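PDB 4NPR: xyloglucan-specific endo-beta-1,4-glucanase GH12 from Aspergillus niveus, which probably catalyses endohydrolysis of the beta-1,4-glucosidic linkages of xyloglucan with retention of configuration, releasing xyloglucan oligosaccharides. Local coordinates for residues T35-Y39 / L63-I68; L45-A51 / Q82-F86; F93-S99 / S212-D218; V164-F169 / R198-T202. All blocks are in the same frame, centred on the assembly; numbering follows the deposited sequence.

Contact 1. Residues T35-Y39 / L63-I68; sequences TEGNY and LSGNTI. With SO4 (sulfate ion), chain C.
Two tight beta hairpins, one from each sheet of the beta jelly roll, meet here through Y39 and N66. Each has a type II' turn, E36 to Y39 in the first and S64 to T67 in the second, and in each the two end residues share a pair of backbone hydrogen bonds. The tyrosine reaches across the gap. Its OH donates to N66 O at 2.8 Å, lying in the plane of that carbonyl, so the peptide of the facing turn is gripped at the end of the ring. Over one face of the ring, above its centre, sits I68 CG2, while the peptide carbon of N66 lies in the ring plane at the edge. A second polar bond runs between the two asparagines: N38 ND2 donates to N66 OD1 at 3.1 Å, nearly straight at 162°. The acceptor lies close to the amide plane of N38, yet the donor stands above the carbonyl plane of N66, and the two amides are turned 65° apart. L63 packs against the first turn instead. With CG anti to the backbone N (chi1 174°), it brings CD2 to 3.3 Å from G37 N and 3.8 Å from E36 CB. T67 points away from the first hairpin, and its OG1 donates to O2 of a sulfate ion, probably from the crystallisation liquor, at 2.7 Å; S239 OG binds the same ion. Strand 231-240 flanks the pair, with V240 N also hydrogen-bonded to Y39 OH and Y238 against I68, and L91 of strand 87-97 packs on N38 and Y39.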
loop_
_atom_site.group_PDB
_atom_site.type_symbol
_atom_site.label_atom_id
_atom_site.label_comp_id
_atom_site.label_asym_id
_atom_site.label_seq_id
_atom_site.Cartn_x
_atom_site.Cartn_y
_atom_site.Cartn_z
ATOM N N THR A 35 11.978 12.460 -5.062
ATOM C CA THR A 35 12.377 11.361 -5.899
ATOM C C THR A 35 13.720 10.838 -5.393
ATOM O O THR A 35 14.616 11.613 -5.153
ATOM C CB THR A 35 12.539 11.894 -7.341
ATOM O OG1 THR A 35 11.277 12.415 -7.793
ATOM C CG2 THR A 35 13.085 10.817 -8.313
ATOM N N GLU A 36 13.889 9.533 -5.232
ATOM C CA GLU A 36 15.171 9.010 -4.785
ATOM C C GLU A 36 15.388 7.680 -5.442
ATOM O O GLU A 36 14.590 6.768 -5.306
ATOM C CB GLU A 36 15.209 8.812 -3.269
ATOM C CG GLU A 36 14.706 9.969 -2.417
ATOM C CD GLU A 36 15.682 11.159 -2.257
ATOM O OE1 GLU A 36 16.854 11.114 -2.747
ATOM O OE2 GLU A 36 15.239 12.153 -1.608
ATOM N N GLY A 37 16.497 7.538 -6.124
ATOM C CA GLY A 37 16.755 6.330 -6.889
ATOM C C GLY A 37 15.541 5.983 -7.720
ATOM O O GLY A 37 15.092 6.756 -8.572
ATOM N N ASN A 38 14.991 4.820 -7.445
ATOM C CA ASN A 38 13.854 4.361 -8.208
ATOM C C ASN A 38 12.534 4.577 -7.553
ATOM O O ASN A 38 11.568 4.001 -7.990
ATOM C CB ASN A 38 14.050 2.899 -8.525
ATOM C CG ASN A 38 15.247 2.694 -9.373
ATOM O OD1 ASN A 38 15.417 3.362 -10.394
ATOM N ND2 ASN A 38 16.115 1.806 -8.946
ATOM N N TYR A 39 12.480 5.449 -6.557
ATOM C CA TYR A 39 11.250 5.689 -5.815
ATOM C C TYR A 39 10.859 7.174 -5.918
ATOM O O TYR A 39 11.688 8.010 -6.229
ATOM C CB TYR A 39 11.404 5.243 -4.346
ATOM C CG TYR A 39 11.810 3.777 -4.174
ATOM C CD1 TYR A 39 10.854 2.757 -4.242
ATOM C CD2 TYR A 39 13.163 3.393 -3.957
ATOM C CE1 TYR A 39 11.191 1.418 -4.086
ATOM C CE2 TYR A 39 13.507 2.037 -3.792
ATOM C CZ TYR A 39 12.510 1.062 -3.868
ATOM O OH TYR A 39 12.791 -0.280 -3.724
ATOM N N LEU A 63 18.748 6.325 1.380
ATOM C CA LEU A 63 18.559 5.371 0.303
ATOM C C LEU A 63 19.889 4.653 0.168
ATOM O O LEU A 63 20.951 5.263 0.229
ATOM C CB LEU A 63 18.186 6.088 -1.004
ATOM C CG LEU A 63 18.094 5.209 -2.260
ATOM C CD1 LEU A 63 17.032 4.123 -2.135
ATOM C CD2 LEU A 63 17.840 6.021 -3.525
ATOM N N SER A 64 19.831 3.355 -0.041
ATOM C CA SER A 64 21.013 2.555 0.025
ATOM C C SER A 64 20.762 1.374 -0.894
ATOM O O SER A 64 19.978 0.461 -0.565
ATOM C CB SER A 64 21.189 2.122 1.483
ATOM O OG SER A 64 22.251 1.217 1.628
ATOM N N GLY A 65 21.423 1.393 -2.047
ATOM C CA GLY A 65 21.124 0.462 -3.135
ATOM C C GLY A 65 19.694 0.709 -3.551
ATOM O O GLY A 65 19.332 1.858 -3.797
ATOM N N ASN A 66 18.861 -0.339 -3.562
ATOM C CA ASN A 66 17.421 -0.145 -3.807
ATOM C C ASN A 66 16.550 -0.169 -2.549
ATOM O O ASN A 66 15.364 -0.398 -2.651
ATOM C CB ASN A 66 16.884 -1.121 -4.849
ATOM C CG ASN A 66 15.765 -0.491 -5.693
ATOM O OD1 ASN A 66 15.833 0.704 -6.070
ATOM N ND2 ASN A 66 14.724 -1.274 -5.975
ATOM N N THR A 67 17.145 0.143 -1.394
ATOM C CA THR A 67 16.462 0.169 -0.092
ATOM C C THR A 67 16.231 1.574 0.461
ATOM O O THR A 67 17.174 2.320 0.690
ATOM C CB THR A 67 17.317 -0.603 0.924
ATOM O OG1 THR A 67 17.510 -1.922 0.427
ATOM C CG2 THR A 67 16.659 -0.669 2.289
ATOM N N ILE A 68 14.974 1.918 0.703
ATOM C CA ILE A 68 14.616 3.262 1.170
ATOM C C ILE A 68 14.207 3.187 2.645
ATOM O O ILE A 68 13.634 2.174 3.069
ATOM C CB ILE A 68 13.531 3.927 0.301
ATOM C CG1 ILE A 68 13.221 5.353 0.793
ATOM C CG2 ILE A 68 12.231 3.126 0.271
ATOM C CD1 ILE A 68 12.508 6.221 -0.239
HETATM S S SO4 C . 16.991 -5.533 0.779
HETATM O O1 SO4 C . 16.142 -6.595 1.381
HETATM O O2 SO4 C . 16.329 -4.233 1.071
HETATM O O3 SO4 C . 18.336 -5.597 1.420
HETATM O O4 SO4 C . 17.131 -5.727 -0.702
#

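Contact 2. Residues L45-A51 / Q82-F86; sequences LWGQAQA and QVKSF
G47 and K84 join two loops at one end of the jelly-roll sandwich, one leading from strand 39-42 to strand 53-64 and the other from strand 67-77 to strand 87-97. G47 N donates to K84 O at 2.9 Å, a bent bond whose donor stands well above the carbonyl plane. Two CH contacts reinforce it: G47 CA faces V83 O at 3.5 Å, and K84 CA faces G47 O at 3.6 Å. The backbones thus lie almost flush, which fits a glycine at the closest approach. Around this seam the side chains close in. With CG between the backbone N and the carbonyl carbon (chi1 68°), W46 lays its indole against the second loop. CZ2 then packs on V83 CB at 3.6 Å, V83 O sits over one ring face toward the rim, and F86 CB meets the ring edge. The bent chain of K84 brings CE to 3.6 Å from A51 CB. Its ammonium group donates to Q82 O at 2.8 Å and is also hydrogen-bonded to the backbone carbonyls of G78, G79 and F226, four carbonyls that probably help to stabilise its positive charge in this buried setting. Farther out, the type I turn from L45 to Q48 and the 3-10 segment after it shape the first loop, W76 backs K84 and S85, and Q56 OE1 bonds to S85 OG. One water completes the join, donating to Q50 OE1 at 3.0 Å and to V83 O at 2.8 Å.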
loop_
_atom_site.group_PDB
_atom_site.type_symbol
_atom_site.label_atom_id
_atom_site.label_comp_id
_atom_site.label_asym_id
_atom_site.label_seq_id
_atom_site.Cartn_x
_atom_site.Cartn_y
_atom_site.Cartn_z
ATOM N N LEU A 45 -1.981 13.542 0.793
ATOM C CA LEU A 45 -3.048 13.734 1.752
ATOM C C LEU A 45 -4.419 13.833 1.051
ATOM O O LEU A 45 -5.249 14.669 1.365
ATOM C CB LEU A 45 -2.766 15.005 2.555
ATOM C CG LEU A 45 -1.416 15.064 3.261
ATOM C CD1 LEU A 45 -1.351 16.221 4.247
ATOM C CD2 LEU A 45 -1.213 13.761 4.010
ATOM N N TRP A 46 -4.663 12.952 0.098
ATOM C CA TRP A 46 -5.843 13.080 -0.754
ATOM C C TRP A 46 -7.165 13.195 0.037
ATOM O O TRP A 46 -8.124 13.770 -0.451
ATOM C CB TRP A 46 -5.883 11.919 -1.744
ATOM C CG TRP A 46 -6.131 10.579 -1.163
ATOM C CD1 TRP A 46 -5.189 9.652 -0.836
ATOM C CD2 TRP A 46 -7.404 9.981 -0.845
ATOM N NE1 TRP A 46 -5.796 8.512 -0.336
ATOM C CE2 TRP A 46 -7.148 8.697 -0.328
ATOM C CE3 TRP A 46 -8.722 10.409 -0.947
ATOM C CZ2 TRP A 46 -8.153 7.834 0.060
ATOM C CZ3 TRP A 46 -9.731 9.545 -0.567
ATOM C CH2 TRP A 46 -9.437 8.267 -0.069
ATOM N N GLY A 47 -7.196 12.689 1.270
ATOM C CA GLY A 47 -8.414 12.575 1.985
ATOM C C GLY A 47 -8.528 13.525 3.129
ATOM O O GLY A 47 -9.408 13.307 3.968
ATOM N N GLN A 48 -7.648 14.543 3.191
ATOM C CA GLN A 48 -7.698 15.641 4.192
ATOM C C GLN A 48 -9.064 16.179 4.441
ATOM O O GLN A 48 -9.385 16.508 5.567
ATOM C CB GLN A 48 -7.023 16.908 3.673
ATOM C CG GLN A 48 -5.528 16.973 3.711
ATOM C CD GLN A 48 -5.017 18.393 3.697
ATOM O OE1 GLN A 48 -5.470 19.220 2.909
ATOM N NE2 GLN A 48 -4.040 18.682 4.582
ATOM N N ALA A 49 -9.814 16.418 3.363
ATOM C CA ALA A 49 -11.038 17.183 3.477
ATOM C C ALA A 49 -12.099 16.412 4.248
ATOM O O ALA A 49 -13.033 17.002 4.735
ATOM C CB ALA A 49 -11.551 17.601 2.109
ATOM N N GLN A 50 -11.941 15.101 4.398
ATOM C CA GLN A 50 -12.899 14.304 5.182
ATOM C C GLN A 50 -12.593 14.287 6.672
ATOM O O GLN A 50 -13.236 13.563 7.427
ATOM C CB GLN A 50 -12.996 12.868 4.634
ATOM C CG GLN A 50 -13.878 12.762 3.403
ATOM C CD GLN A 50 -13.190 13.314 2.161
ATOM O OE1 GLN A 50 -12.066 12.919 1.813
ATOM N NE2 GLN A 50 -13.852 14.239 1.495
ATOM N N ALA A 51 -11.616 15.085 7.087
ATOM C CA ALA A 51 -11.227 15.168 8.491
ATOM C C ALA A 51 -11.728 16.486 9.020
ATOM O O ALA A 51 -11.737 17.504 8.294
ATOM C CB ALA A 51 -9.701 15.082 8.664
ATOM N N GLN A 82 -13.251 7.056 6.685
ATOM C CA GLN A 82 -12.657 7.594 5.445
ATOM C C GLN A 82 -11.147 7.667 5.624
ATOM O O GLN A 82 -10.642 8.116 6.668
ATOM C CB GLN A 82 -13.159 9.005 5.078
ATOM C CG GLN A 82 -14.654 9.326 5.219
ATOM C CD GLN A 82 -15.546 8.267 4.592
ATOM O OE1 GLN A 82 -15.453 7.942 3.372
ATOM N NE2 GLN A 82 -16.411 7.689 5.435
ATOM N N VAL A 83 -10.430 7.252 4.607
ATOM C CA VAL A 83 -8.991 7.352 4.597
ATOM C C VAL A 83 -8.643 8.830 4.405
ATOM O O VAL A 83 -9.214 9.509 3.538
ATOM C CB VAL A 83 -8.387 6.560 3.431
ATOM C CG1 VAL A 83 -6.916 6.771 3.355
ATOM C CG2 VAL A 83 -8.702 5.065 3.539
ATOM N N LYS A 84 -7.707 9.323 5.200
ATOM C CA LYS A 84 -7.260 10.656 5.065
ATOM C C LYS A 84 -6.084 10.797 4.121
ATOM O O LYS A 84 -5.814 11.895 3.641
ATOM C CB LYS A 84 -6.853 11.213 6.439
ATOM C CG LYS A 84 -7.885 11.025 7.557
ATOM C CD LYS A 84 -9.263 11.421 7.061
ATOM C CE LYS A 84 -10.190 11.526 8.232
ATOM N NZ LYS A 84 -10.734 10.184 8.545
ATOM N N SER A 85 -5.349 9.724 3.869
ATOM C CA SER A 85 -4.118 9.849 3.102
ATOM C C SER A 85 -3.508 8.496 2.742
ATOM O O SER A 85 -3.966 7.426 3.155
ATOM C CB SER A 85 -3.093 10.656 3.914
ATOM O OG SER A 85 -2.732 9.964 5.135
ATOM N N PHE A 86 -2.458 8.542 1.946
ATOM C CA PHE A 86 -1.756 7.356 1.620
ATOM C C PHE A 86 -0.340 7.736 1.234
ATOM O O PHE A 86 0.032 7.686 0.055
ATOM C CB PHE A 86 -2.444 6.609 0.484
ATOM C CG PHE A 86 -1.692 5.384 0.054
ATOM C CD1 PHE A 86 -1.263 4.432 1.018
ATOM C CD2 PHE A 86 -1.367 5.180 -1.275
ATOM C CE1 PHE A 86 -0.534 3.297 0.640
ATOM C CE2 PHE A 86 -0.654 4.032 -1.665
ATOM C CZ PHE A 86 -0.221 3.100 -0.709
HETATM O O HOH W 1 -11.825 10.028 2.530
#

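Contact 3. Residues F93-S99 / S212-D218; sequences FTPKKLS and SDLYLVD
The ring of Y215 carries the aliphatic chain of K97 over one face and has P95 C near its plane at the edge. K97 CG lies 3.8 Å from the ring centroid, 20° off the normal, a CH-pi contact offset toward the rim. The lysine chain is extended beyond CG and runs alongside the tyrosine in the same direction. The ring of F93 lies beside the backbone of L216 to D218, with CZ 4.0 Å from L216 CG. Strands 87-97 and 215-226 pair antiparallel: L216 N donates to K96 O at 2.8 Å, and the return bond from K96 N to L216 O is weak. L98 N then reaches L214 O at 2.9 Å, nearly along the C=O axis, while S99 N and OG make weak bonds to S212 O. L98 CD2 packs on L216 CB, and F201 and E205 of helix 198-207 also touch L98. At the surface, K97 NZ and D213 OD1 form a long salt bridge of 3.7 Å. With the ion pair so stretched, backbone pairing and apolar packing probably contribute more to this strand junction than charge does.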
loop_
_atom_site.group_PDB
_atom_site.type_symbol
_atom_site.label_atom_id
_atom_site.label_comp_id
_atom_site.label_asym_id
_atom_site.label_seq_id
_atom_site.Cartn_x
_atom_site.Cartn_y
_atom_site.Cartn_z
ATOM N N PHE A 93 9.070 2.287 -12.694
ATOM C CA PHE A 93 9.531 1.228 -13.576
ATOM C C PHE A 93 8.694 1.235 -14.829
ATOM O O PHE A 93 7.655 1.875 -14.924
ATOM C CB PHE A 93 9.442 -0.151 -12.898
ATOM C CG PHE A 93 8.020 -0.567 -12.572
ATOM C CD1 PHE A 93 7.322 0.049 -11.541
ATOM C CD2 PHE A 93 7.377 -1.555 -13.324
ATOM C CE1 PHE A 93 6.031 -0.306 -11.253
ATOM C CE2 PHE A 93 6.080 -1.913 -13.045
ATOM C CZ PHE A 93 5.401 -1.285 -12.007
ATOM N N THR A 94 9.186 0.507 -15.804
ATOM C CA THR A 94 8.484 0.388 -17.047
ATOM C C THR A 94 7.444 -0.705 -16.872
ATOM O O THR A 94 7.780 -1.787 -16.417
ATOM C CB THR A 94 9.455 0.016 -18.165
ATOM O OG1 THR A 94 10.469 1.032 -18.250
ATOM C CG2 THR A 94 8.713 -0.091 -19.478
ATOM N N PRO A 95 6.191 -0.423 -17.254
ATOM C CA PRO A 95 5.100 -1.389 -17.108
ATOM C C PRO A 95 5.341 -2.714 -17.827
ATOM O O PRO A 95 6.039 -2.745 -18.818
ATOM C CB PRO A 95 3.905 -0.634 -17.681
ATOM C CG PRO A 95 4.221 0.809 -17.354
ATOM C CD PRO A 95 5.684 0.914 -17.641
ATOM N N LYS A 96 4.778 -3.791 -17.298
ATOM C CA LYS A 96 4.970 -5.137 -17.825
ATOM C C LYS A 96 3.698 -5.932 -17.704
ATOM O O LYS A 96 3.027 -5.879 -16.682
ATOM C CB LYS A 96 6.016 -5.890 -17.009
ATOM C CG LYS A 96 7.447 -5.818 -17.509
ATOM C CD LYS A 96 8.159 -7.144 -17.278
ATOM C CE LYS A 96 9.605 -7.064 -17.727
ATOM N NZ LYS A 96 10.388 -6.373 -16.682
ATOM N N LYS A 97 3.390 -6.712 -18.725
ATOM C CA LYS A 97 2.313 -7.664 -18.624
ATOM C C LYS A 97 2.630 -8.677 -17.562
ATOM O O LYS A 97 3.764 -9.124 -17.455
ATOM C CB LYS A 97 2.116 -8.409 -19.947
ATOM C CG LYS A 97 1.497 -7.563 -21.035
ATOM C CD LYS A 97 1.509 -8.287 -22.362
ATOM C CE LYS A 97 0.953 -7.351 -23.420
ATOM N NZ LYS A 97 0.958 -7.995 -24.752
ATOM N N LEU A 98 1.614 -9.118 -16.847
ATOM C CA LEU A 98 1.807 -10.109 -15.808
ATOM C C LEU A 98 2.408 -11.405 -16.284
ATOM O O LEU A 98 3.119 -12.062 -15.533
ATOM C CB LEU A 98 0.500 -10.420 -15.128
ATOM C CG LEU A 98 -0.049 -9.202 -14.447
ATOM C CD1 LEU A 98 -1.436 -9.539 -13.920
ATOM C CD2 LEU A 98 0.917 -8.755 -13.342
ATOM N N SER A 99 2.139 -11.776 -17.523
ATOM C CA SER A 99 2.658 -13.030 -18.080
ATOM C C SER A 99 4.154 -12.954 -18.367
ATOM O O SER A 99 4.807 -13.990 -18.531
ATOM C CB SER A 99 1.876 -13.413 -19.355
ATOM O OG SER A 99 1.617 -12.263 -20.165
ATOM N N SER A 212 -3.822 -12.619 -17.159
ATOM C CA SER A 212 -2.399 -12.304 -17.141
ATOM C C SER A 212 -1.972 -11.403 -18.304
ATOM O O SER A 212 -0.825 -10.945 -18.335
ATOM C CB SER A 212 -1.532 -13.568 -17.056
ATOM O OG SER A 212 -1.787 -14.421 -18.133
ATOM N N ASP A 213 -2.884 -11.100 -19.226
ATOM C CA ASP A 213 -2.555 -10.174 -20.301
ATOM C C ASP A 213 -2.526 -8.707 -19.799
ATOM O O ASP A 213 -2.103 -7.799 -20.518
ATOM C CB ASP A 213 -3.538 -10.349 -21.485
ATOM C CG ASP A 213 -2.930 -9.944 -22.843
ATOM O OD1 ASP A 213 -1.690 -9.966 -22.990
ATOM O OD2 ASP A 213 -3.696 -9.613 -23.784
ATOM N N LEU A 214 -2.968 -8.476 -18.574
ATOM C CA LEU A 214 -2.968 -7.134 -18.020
ATOM C C LEU A 214 -1.550 -6.695 -17.712
ATOM O O LEU A 214 -0.674 -7.543 -17.541
ATOM C CB LEU A 214 -3.832 -7.065 -16.757
ATOM C CG LEU A 214 -5.330 -7.391 -16.956
ATOM C CD1 LEU A 214 -6.029 -7.605 -15.613
ATOM C CD2 LEU A 214 -6.080 -6.328 -17.765
ATOM N N TYR A 215 -1.356 -5.377 -17.653
ATOM C CA TYR A 215 -0.081 -4.723 -17.286
ATOM C C TYR A 215 -0.014 -4.340 -15.818
ATOM O O TYR A 215 -0.894 -3.674 -15.337
ATOM C CB TYR A 215 0.114 -3.417 -18.079
ATOM C CG TYR A 215 0.364 -3.619 -19.550
ATOM C CD1 TYR A 215 -0.694 -3.683 -20.464
ATOM C CD2 TYR A 215 1.667 -3.782 -20.039
ATOM C CE1 TYR A 215 -0.454 -3.900 -21.826
ATOM C CE2 TYR A 215 1.926 -3.996 -21.394
ATOM C CZ TYR A 215 0.871 -4.061 -22.284
ATOM O OH TYR A 215 1.136 -4.263 -23.615
ATOM N N LEU A 216 1.060 -4.711 -15.121
ATOM C CA LEU A 216 1.387 -4.120 -13.799
ATOM C C LEU A 216 1.893 -2.721 -14.030
ATOM O O LEU A 216 2.882 -2.596 -14.692
ATOM C CB LEU A 216 2.483 -4.953 -13.096
ATOM C CG LEU A 216 3.039 -4.548 -11.712
ATOM C CD1 LEU A 216 1.959 -4.168 -10.709
ATOM C CD2 LEU A 216 3.856 -5.711 -11.146
ATOM N N VAL A 217 1.225 -1.678 -13.537
ATOM C CA VAL A 217 1.671 -0.280 -13.796
ATOM C C VAL A 217 2.072 0.630 -12.611
ATOM O O VAL A 217 2.605 1.731 -12.842
ATOM C CB VAL A 217 0.667 0.527 -14.662
ATOM C CG1 VAL A 217 0.277 -0.270 -15.891
ATOM C CG2 VAL A 217 -0.571 0.960 -13.872
ATOM N N ASP A 218 1.795 0.198 -11.379
ATOM C CA ASP A 218 2.177 0.950 -10.173
ATOM C C ASP A 218 2.393 -0.082 -9.038
ATOM O O ASP A 218 1.584 -0.982 -8.884
ATOM C CB ASP A 218 1.088 1.994 -9.787
ATOM C CG ASP A 218 1.295 3.406 -10.462
ATOM O OD1 ASP A 218 2.195 4.191 -10.022
ATOM O OD2 ASP A 218 0.519 3.749 -11.406
#

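Contact 4. Residues V164-F169 / R198-T202; sequences VAGIKF and RDFFT
V164 and A165 belong to a type I' turn that ends at I167, and they face the first turn of helix 198-207 at D199 and F200. The turn is a tight hairpin: V164 N bonds to I167 O and I167 N to V164 O, while A165 and G166 both have positive phi. The nearest CA atoms are those of A165 and D199, 6.1 Å apart. No hydrogen bond crosses, so the join rests on side-chain packing. F200 is its centre. V164 CG1 sits over one face of that ring, 3.7 Å from the centroid and 16° off the normal. This methyl, anti to the backbone N of V164 (chi1 -177°), also touches D199 CB at 3.5 Å, wedging between the helix backbone and the ring. The edge of F200 points at the face of F169 in an offset edge-to-face pair, with centroids 5.3 Å apart and planes at 74°; F169 CE2 and F200 CE1 are 3.5 Å apart. I167 CG2 lies above a face of the F169 ring, toward its rim. A165 CB rests 3.7 Å from D199 OD2. Within the helix, T202 OG1 donates to R198 O at 2.9 Å, a carbonyl that also accepts from T202 N. F184 adds a second edge-to-face partner to F200, and V141 touches both F169 and F200. The aromatic cluster packs the chain's one helix against the nine-stranded sheet; a single helix lying on the larger sheet is characteristic of the family 12 jelly roll.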
loop_
_atom_site.group_PDB
_atom_site.type_symbol
_atom_site.label_atom_id
_atom_site.label_comp_id
_atom_site.label_asym_id
_atom_site.label_seq_id
_atom_site.Cartn_x
_atom_site.Cartn_y
_atom_site.Cartn_z
ATOM N N VAL A 164 -0.695 -17.048 0.979
ATOM C CA VAL A 164 0.098 -16.582 -0.132
ATOM C C VAL A 164 1.352 -15.988 0.471
ATOM O O VAL A 164 1.291 -15.272 1.503
ATOM C CB VAL A 164 -0.599 -15.425 -0.876
ATOM C CG1 VAL A 164 0.225 -14.994 -2.087
ATOM C CG2 VAL A 164 -2.035 -15.794 -1.240
ATOM N N ALA A 165 2.477 -16.291 -0.167
ATOM C CA ALA A 165 3.815 -15.879 0.270
ATOM C C ALA A 165 4.062 -16.152 1.759
ATOM O O ALA A 165 4.667 -15.342 2.468
ATOM C CB ALA A 165 4.075 -14.415 -0.117
ATOM N N GLY A 166 3.570 -17.320 2.195
ATOM C CA GLY A 166 3.747 -17.857 3.553
ATOM C C GLY A 166 2.823 -17.309 4.640
ATOM O O GLY A 166 2.973 -17.679 5.778
ATOM N N ILE A 167 1.883 -16.424 4.289
ATOM C CA ILE A 167 1.036 -15.713 5.261
ATOM C C ILE A 167 -0.412 -16.020 4.941
ATOM O O ILE A 167 -0.796 -15.999 3.782
ATOM C CB ILE A 167 1.191 -14.165 5.092
ATOM C CG1 ILE A 167 2.598 -13.698 5.450
ATOM C CG2 ILE A 167 0.153 -13.395 5.910
ATOM C CD1 ILE A 167 2.846 -12.256 5.078
ATOM N N LYS A 168 -1.211 -16.272 5.974
ATOM C CA LYS A 168 -2.655 -16.491 5.824
ATOM C C LYS A 168 -3.389 -15.152 5.744
ATOM O O LYS A 168 -3.189 -14.263 6.557
ATOM C CB LYS A 168 -3.194 -17.310 6.965
ATOM C CG LYS A 168 -4.432 -18.174 6.624
ATOM C CD LYS A 168 -4.326 -19.561 7.311
ATOM C CE LYS A 168 -5.689 -20.158 7.719
ATOM N NZ LYS A 168 -6.687 -20.178 6.609
ATOM N N PHE A 169 -4.210 -15.027 4.717
ATOM C CA PHE A 169 -4.926 -13.808 4.396
ATOM C C PHE A 169 -6.429 -14.021 4.449
ATOM O O PHE A 169 -6.915 -15.083 4.077
ATOM C CB PHE A 169 -4.529 -13.383 2.984
ATOM C CG PHE A 169 -3.175 -12.740 2.913
ATOM C CD1 PHE A 169 -2.989 -11.444 3.359
ATOM C CD2 PHE A 169 -2.109 -13.415 2.430
ATOM C CE1 PHE A 169 -1.745 -10.850 3.325
ATOM C CE2 PHE A 169 -0.876 -12.830 2.391
ATOM C CZ PHE A 169 -0.692 -11.543 2.823
ATOM N N ARG A 198 4.731 -11.670 -6.640
ATOM C CA ARG A 198 4.091 -12.269 -7.752
ATOM C C ARG A 198 3.167 -13.359 -7.322
ATOM O O ARG A 198 2.339 -13.813 -8.120
ATOM C CB ARG A 198 5.112 -12.810 -8.717
ATOM C CG ARG A 198 4.535 -12.892 -10.094
ATOM C CD ARG A 198 5.492 -13.590 -11.016
ATOM N NE ARG A 198 5.296 -15.026 -10.995
ATOM C CZ ARG A 198 5.892 -15.846 -11.836
ATOM N NH1 ARG A 198 6.701 -15.377 -12.746
ATOM N NH2 ARG A 198 5.683 -17.131 -11.765
ATOM N N ASP A 199 3.288 -13.799 -6.076
ATOM C CA ASP A 199 2.446 -14.916 -5.633
ATOM C C ASP A 199 0.971 -14.500 -5.580
ATOM O O ASP A 199 0.102 -15.275 -5.878
ATOM C CB ASP A 199 2.923 -15.502 -4.277
ATOM C CG ASP A 199 4.377 -16.093 -4.327
ATOM O OD1 ASP A 199 4.826 -16.602 -5.374
ATOM O OD2 ASP A 199 5.078 -16.040 -3.287
ATOM N N PHE A 200 0.711 -13.271 -5.188
ATOM C CA PHE A 200 -0.624 -12.694 -5.184
ATOM C C PHE A 200 -1.293 -12.693 -6.548
ATOM O O PHE A 200 -2.466 -13.000 -6.657
ATOM C CB PHE A 200 -0.520 -11.274 -4.653
ATOM C CG PHE A 200 -0.080 -11.246 -3.229
ATOM C CD1 PHE A 200 -0.967 -11.619 -2.230
ATOM C CD2 PHE A 200 1.222 -10.981 -2.892
ATOM C CE1 PHE A 200 -0.563 -11.671 -0.917
ATOM C CE2 PHE A 200 1.633 -11.056 -1.578
ATOM C CZ PHE A 200 0.739 -11.372 -0.593
ATOM N N PHE A 201 -0.541 -12.367 -7.592
ATOM C CA PHE A 201 -1.032 -12.489 -8.969
ATOM C C PHE A 201 -1.189 -13.940 -9.438
ATOM O O PHE A 201 -2.224 -14.302 -10.024
ATOM C CB PHE A 201 -0.149 -11.693 -9.918
ATOM C CG PHE A 201 -0.089 -10.228 -9.577
ATOM C CD1 PHE A 201 -1.148 -9.394 -9.850
ATOM C CD2 PHE A 201 1.026 -9.681 -8.930
ATOM C CE1 PHE A 201 -1.112 -8.036 -9.541
ATOM C CE2 PHE A 201 1.077 -8.326 -8.622
ATOM C CZ PHE A 201 0.004 -7.510 -8.922
ATOM N N THR A 202 -0.190 -14.779 -9.202
ATOM C CA THR A 202 -0.310 -16.180 -9.537
ATOM C C THR A 202 -1.654 -16.652 -8.956
ATOM O O THR A 202 -2.452 -17.323 -9.614
ATOM C CB THR A 202 0.831 -17.001 -8.878
ATOM O OG1 THR A 202 2.125 -16.461 -9.192
ATOM C CG2 THR A 202 0.790 -18.450 -9.303
#

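Overall arrangement
From the N terminus, contact 1 opens first at 35-39, and contact 2 opens at 45-51 before contact 1 closes at 63-68; contact 2 closes at 82-86, so the two cross along the chain although their centres lie 26 Å apart. Contact 1 joins hairpins of the two sheets, and contact 2 joins the loop after strand 39-42 to the loop before strand 87-97. Next, 93-99 opens contact 3, a long-range strand pairing closed by 212-218. Contact 4, 164-169 with 198-202, falls wholly within that span and fastens the helix to the nine-stranded sheet. Contacts 3 and 4 touch, L98 and L216 packing on F201, whereas contacts 2 and 4 lie on opposite sides of the chain's centre.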